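Local coordinates for protein transcriptional regulator (Rhodococcus sp., PDB 2O0Y) that probably binds DNA as a transcription factor of the IclR family, pairing a helix-turn-helix domain with a C-terminal GAF-like domain, at residues 207-212 / 220-225. Numbering follows the deposited sequence.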
loop_
_atom_site.group_PDB
_atom_site.type_symbol
_atom_site.label_atom_id
_atom_site.label_comp_id
_atom_site.label_asym_id
_atom_site.label_seq_id
_atom_site.Cartn_x
_atom_site.Cartn_y
_atom_site.Cartn_z
ATOM N N GLY B 207 27.042 3.725 13.210
ATOM C CA GLY B 207 25.645 4.131 13.304
ATOM C C GLY B 207 25.189 4.017 14.735
ATOM O O GLY B 207 25.617 3.108 15.463
ATOM N N LEU B 208 24.369 4.963 15.175
ATOM C CA LEU B 208 23.696 4.826 16.475
ATOM C C LEU B 208 22.204 4.929 16.149
ATOM O O LEU B 208 21.802 5.888 15.496
ATOM C CB LEU B 208 24.088 6.003 17.364
ATOM C CG LEU B 208 23.304 6.310 18.647
ATOM C CD1 LEU B 208 23.431 5.177 19.699
ATOM C CD2 LEU B 208 23.857 7.606 19.197
ATOM N N SER B 209 21.386 3.995 16.634
ATOM C CA SER B 209 19.939 4.006 16.368
ATOM C C SER B 209 19.117 3.868 17.642
ATOM O O SER B 209 19.448 3.073 18.514
ATOM C CB SER B 209 19.550 2.855 15.432
ATOM O OG SER B 209 18.258 3.079 14.829
ATOM N N PHE B 210 18.056 4.666 17.781
ATOM C CA PHE B 210 17.120 4.530 18.911
ATOM C C PHE B 210 15.751 4.152 18.323
ATOM O O PHE B 210 15.410 4.619 17.236
ATOM C CB PHE B 210 16.977 5.870 19.679
ATOM C CG PHE B 210 18.000 6.045 20.774
ATOM C CD1 PHE B 210 19.302 6.408 20.470
ATOM C CD2 PHE B 210 17.667 5.810 22.103
ATOM C CE1 PHE B 210 20.282 6.553 21.481
ATOM C CE2 PHE B 210 18.638 5.961 23.104
ATOM C CZ PHE B 210 19.927 6.330 22.784
ATOM N N PRO B 211 14.933 3.374 19.080
ATOM C CA PRO B 211 13.605 3.087 18.598
ATOM C C PRO B 211 12.706 4.314 18.710
ATOM O O PRO B 211 12.779 5.068 19.689
ATOM C CB PRO B 211 13.091 1.994 19.567
ATOM C CG PRO B 211 13.901 2.112 20.795
ATOM C CD PRO B 211 15.216 2.749 20.387
ATOM N N LEU B 212 11.834 4.472 17.720
ATOM C CA LEU B 212 10.687 5.371 17.857
ATOM C C LEU B 212 9.460 4.472 17.956
ATOM O O LEU B 212 9.359 3.506 17.202
ATOM C CB LEU B 212 10.577 6.248 16.598
ATOM C CG LEU B 212 11.840 7.107 16.405
ATOM C CD1 LEU B 212 11.674 7.830 15.033
ATOM C CD2 LEU B 212 11.933 8.107 17.555
ATOM N N VAL B 220 8.077 1.493 15.661
ATOM C CA VAL B 220 7.556 1.751 14.315
ATOM C C VAL B 220 8.627 2.359 13.414
ATOM O O VAL B 220 8.476 2.406 12.217
ATOM C CB VAL B 220 6.332 2.686 14.329
ATOM C CG1 VAL B 220 5.104 1.955 15.026
ATOM C CG2 VAL B 220 6.641 4.028 14.984
ATOM N N ALA B 221 9.715 2.828 13.995
ATOM C CA ALA B 221 10.771 3.451 13.186
ATOM C C ALA B 221 12.023 3.470 14.021
ATOM O O ALA B 221 11.980 3.148 15.205
ATOM C CB ALA B 221 10.373 4.890 12.777
ATOM N N ALA B 222 13.146 3.833 13.407
ATOM C CA ALA B 222 14.426 3.864 14.122
ATOM C C ALA B 222 15.075 5.211 13.834
ATOM O O ALA B 222 15.336 5.550 12.673
ATOM C CB ALA B 222 15.283 2.743 13.643
ATOM N N LEU B 223 15.260 6.028 14.861
ATOM C CA LEU B 223 15.905 7.304 14.683
ATOM C C LEU B 223 17.423 7.058 14.690
ATOM O O LEU B 223 17.982 6.601 15.701
ATOM C CB LEU B 223 15.534 8.239 15.822
ATOM C CG LEU B 223 16.130 9.655 15.757
ATOM C CD1 LEU B 223 15.446 10.455 14.596
ATOM C CD2 LEU B 223 15.899 10.411 17.044
ATOM N N THR B 224 18.108 7.398 13.596
ATOM C CA THR B 224 19.447 6.908 13.420
ATOM C C THR B 224 20.485 7.989 13.030
ATOM O O THR B 224 20.253 8.737 12.096
ATOM C CB THR B 224 19.421 5.808 12.358
ATOM O OG1 THR B 224 18.455 4.811 12.764
ATOM C CG2 THR B 224 20.787 5.122 12.218
ATOM N N LEU B 225 21.659 7.980 13.690
ATOM C CA LEU B 225 22.835 8.769 13.239
ATOM C C LEU B 225 23.755 7.849 12.464
ATOM O O LEU B 225 23.985 6.747 12.895
ATOM C CB LEU B 225 23.623 9.267 14.453
ATOM C CG LEU B 225 22.966 10.139 15.510
ATOM C CD1 LEU B 225 24.052 10.571 16.474
ATOM C CD2 LEU B 225 22.311 11.379 14.872
#
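Leu212 lies across Leu223 at a slant: its CG sits 3.9 Å from Leu223 CB, and its CD1 and CD2 are each 4.0 Å from Leu223 CB. CG stands beside the backbone N (chi1 -61°), and the branch also brings CD1 to 3.9 Å from Ala221 CB. An alanine in place of Leu212 would keep CB but would probably open a gap beside Leu223 CB and take away the CD1 contact on Ala221 CB. Farther along this face Leu208 and Leu225 run side by side and point the same way, with Leu208 CD2 4.0 Å from Leu225 CD1. Phe210 shares the face, but its ring leads away from Leu223 toward Tyr194 and helix 237-254.

The other face carries the polar pair. Ser209 and Thr224 form a non-hydrogen-bonded backbone pair, and their hydroxyls meet, Ser209 OG lying 2.7 Å from Thr224 OG1. Ser209 OG is anti to its backbone N (chi1 -162°), which also sets it 3.2 Å from Ala222 CB. Ala152 and Ile156 of helix 152-157 pack on Ser209 from this side.

Antiparallel backbone bonds join Leu208 with Leu225 and Phe210 with Leu223, two in each pair. At Leu212 the regularity breaks into a classic beta bulge: its O accepts from Val220 N at 2.8 Å, in the carbonyl plane, and from Ala221 N at a longer 3.3 Å, tilted 29° from it.

These strands form a beta hairpin within the antiparallel sheet of the IclR C-terminal domain, between strands 113-120 and 195-198. Chemically, the contact combines an apolar face, leucines with Phe210, toward helix 237-254 with a face toward helix 152-157 where two buried hydroxyls share one hydrogen bond.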